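Local coordinates for fructooligosaccharide ABC transporter substrate-binding protein FusA (PDB 5G61) that binds short- and long-chain fructooligosaccharides, preferring tetrasaccharides and larger, as the solute-binding component of the FusABC-MsmK ABC importer, at residues A[294-299]-A[415-420]. Sequence-based numbering, arbitrary orientation.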
loop_
_atom_site.group_PDB
_atom_site.type_symbol
_atom_site.label_atom_id
_atom_site.label_comp_id
_atom_site.label_asym_id
_atom_site.label_seq_id
_atom_site.Cartn_x
_atom_site.Cartn_y
_atom_site.Cartn_z
ATOM N N GLN A 294 8.438 -18.556 -18.715
ATOM C CA GLN A 294 7.780 -18.107 -17.494
ATOM C C GLN A 294 6.967 -16.858 -17.801
ATOM O O GLN A 294 7.437 -15.938 -18.477
ATOM C CB GLN A 294 8.799 -17.802 -16.397
ATOM C CG GLN A 294 9.806 -18.887 -16.153
ATOM C CD GLN A 294 11.130 -18.565 -16.798
ATOM O OE1 GLN A 294 11.192 -18.195 -17.974
ATOM N NE2 GLN A 294 12.199 -18.678 -16.023
ATOM N N LYS A 295 5.724 -16.850 -17.353
ATOM C CA LYS A 295 4.862 -15.693 -17.572
ATOM C C LYS A 295 3.866 -15.745 -16.424
ATOM O O LYS A 295 2.930 -16.561 -16.445
ATOM C CB LYS A 295 4.190 -15.726 -18.934
ATOM C CG LYS A 295 3.728 -14.386 -19.431
ATOM C CD LYS A 295 3.075 -14.481 -20.813
ATOM C CE LYS A 295 2.469 -13.133 -21.210
ATOM N NZ LYS A 295 1.891 -13.152 -22.562
ATOM N N HIS A 296 4.118 -14.906 -15.419
ATOM C CA HIS A 296 3.455 -14.964 -14.132
ATOM C C HIS A 296 3.284 -13.556 -13.573
ATOM O O HIS A 296 4.079 -12.655 -13.854
ATOM C CB HIS A 296 4.263 -15.823 -13.170
ATOM C CG HIS A 296 3.560 -16.152 -11.886
ATOM N ND1 HIS A 296 2.399 -16.900 -11.835
ATOM C CD2 HIS A 296 3.894 -15.891 -10.601
ATOM C CE1 HIS A 296 2.039 -17.069 -10.574
ATOM N NE2 HIS A 296 2.932 -16.471 -9.802
ATOM N N VAL A 297 2.242 -13.374 -12.774
ATOM C CA VAL A 297 2.118 -12.205 -11.919
ATOM C C VAL A 297 1.962 -12.700 -10.490
ATOM O O VAL A 297 1.007 -13.415 -10.173
ATOM C CB VAL A 297 0.939 -11.305 -12.312
ATOM C CG1 VAL A 297 0.815 -10.185 -11.320
ATOM C CG2 VAL A 297 1.140 -10.751 -13.706
ATOM N N ALA A 298 2.895 -12.331 -9.632
ATOM C CA ALA A 298 2.745 -12.678 -8.233
ATOM C C ALA A 298 1.632 -11.835 -7.608
ATOM O O ALA A 298 1.421 -10.666 -7.950
ATOM C CB ALA A 298 4.071 -12.509 -7.497
ATOM N N ARG A 299 0.860 -12.458 -6.735
ATOM C CA ARG A 299 -0.176 -11.725 -6.045
ATOM C C ARG A 299 0.424 -11.127 -4.784
ATOM O O ARG A 299 1.170 -11.791 -4.048
ATOM C CB ARG A 299 -1.369 -12.622 -5.717
ATOM C CG ARG A 299 -2.148 -13.074 -6.939
ATOM C CD ARG A 299 -3.211 -14.123 -6.599
ATOM N NE ARG A 299 -4.380 -13.577 -5.917
ATOM C CZ ARG A 299 -5.373 -14.312 -5.409
ATOM N NH1 ARG A 299 -5.333 -15.626 -5.492
ATOM N NH2 ARG A 299 -6.396 -13.732 -4.794
ATOM N N TYR A 415 -2.690 -13.943 -15.629
ATOM C CA TYR A 415 -1.396 -14.525 -15.311
ATOM C C TYR A 415 -1.214 -14.753 -13.818
ATOM O O TYR A 415 -0.116 -15.146 -13.377
ATOM C CB TYR A 415 -0.297 -13.657 -15.916
ATOM C CG TYR A 415 -0.474 -13.639 -17.420
ATOM C CD1 TYR A 415 -0.270 -14.806 -18.163
ATOM C CD2 TYR A 415 -0.897 -12.495 -18.094
ATOM C CE1 TYR A 415 -0.463 -14.832 -19.557
ATOM C CE2 TYR A 415 -1.087 -12.505 -19.499
ATOM C CZ TYR A 415 -0.866 -13.678 -20.217
ATOM O OH TYR A 415 -1.046 -13.720 -21.590
ATOM N N MET A 416 -2.290 -14.592 -13.039
ATOM C CA MET A 416 -2.273 -14.931 -11.621
ATOM C C MET A 416 -2.647 -16.401 -11.470
ATOM O O MET A 416 -3.793 -16.758 -11.226
ATOM C CB MET A 416 -3.212 -14.016 -10.851
ATOM C CG MET A 416 -2.943 -12.522 -11.097
ATOM S SD MET A 416 -3.936 -11.487 -9.988
ATOM C CE MET A 416 -3.834 -9.877 -10.788
ATOM N N SER A 417 -1.640 -17.266 -11.609
ATOM C CA SER A 417 -1.835 -18.706 -11.508
ATOM C C SER A 417 -2.078 -19.210 -10.083
ATOM O O SER A 417 -2.520 -20.350 -9.913
ATOM C CB SER A 417 -0.615 -19.418 -12.039
ATOM O OG SER A 417 -0.297 -18.951 -13.321
ATOM N N ASN A 418 -1.740 -18.440 -9.067
ATOM C CA ASN A 418 -1.929 -18.880 -7.687
ATOM C C ASN A 418 -3.394 -18.670 -7.305
ATOM O O ASN A 418 -3.900 -17.539 -7.336
ATOM C CB ASN A 418 -0.999 -18.117 -6.738
ATOM C CG ASN A 418 0.498 -18.391 -7.008
ATOM O OD1 ASN A 418 1.034 -18.025 -8.066
ATOM N ND2 ASN A 418 1.176 -18.996 -6.040
ATOM N N VAL A 419 -4.083 -19.765 -6.990
ATOM C CA VAL A 419 -5.480 -19.679 -6.578
ATOM C C VAL A 419 -5.616 -18.878 -5.289
ATOM O O VAL A 419 -6.579 -18.120 -5.114
ATOM C CB VAL A 419 -6.076 -21.090 -6.420
ATOM C CG1 VAL A 419 -7.549 -21.003 -6.059
ATOM C CG2 VAL A 419 -5.905 -21.867 -7.700
ATOM N N ASN A 420 -4.668 -19.029 -4.364
ATOM C CA ASN A 420 -4.753 -18.345 -3.076
ATOM C C ASN A 420 -3.578 -17.411 -2.891
ATOM O O ASN A 420 -2.466 -17.694 -3.357
ATOM C CB ASN A 420 -4.765 -19.321 -1.895
ATOM C CG ASN A 420 -5.953 -20.245 -1.924
ATOM O OD1 ASN A 420 -5.795 -21.463 -2.010
ATOM N ND2 ASN A 420 -7.154 -19.674 -1.870
HETATM O O HOH W 1 2.096 -17.977 -14.652
#
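Two loops of this solute-binding protein meet where 294-299, between strands 282-284 and 305-306, runs alongside 415-420, the loop joining helices 399-412 and 429-455; K295 and R299 reach across to Y415 and to the backbone of N418 and V419. The extended chain of K295 lies over one face of the Y415 ring, with CE 4.0 Å from the ring centroid in a CH-pi contact, and its NZ continues to a hydrogen bond with Y415 OH (3.1 Å). The backbones are joined by V297 N donating to Y415 O (3.0 Å). M416, the centre of an inverse gamma turn, directs its side chain past V297 and brings SD within 3.9 Å of R299 CG, the two chains crossing at about a right angle. Bent at chi3 (74°), R299 presents NH1 to two successive carbonyls: N418 O at 3.0 Å, tilted slightly from the guanidinium plane, and V419 O at 2.8 Å in a weak, more bent bond. Although CB of H296 points away from 415-420, a chi1 of -170° swings the ring back, and its edge meets S417 and N418; NE2 is 3.0 Å from N418 OD1, while a water bridges H296 ND1 and S417 OG. N418 ND2 is bonded to V212 O, and N214 holds the backbone of S417 and V419. The side chain of D219, which binds the second calcium, lies about 7 Å from that of N418, and a bound calcium ion about 11 Å from it. NH1 of R299 thus grips two successive carbonyls, the bond to N418 O being the straighter (147°), and their dipoles would partly offset the charge of the arginine at this interface.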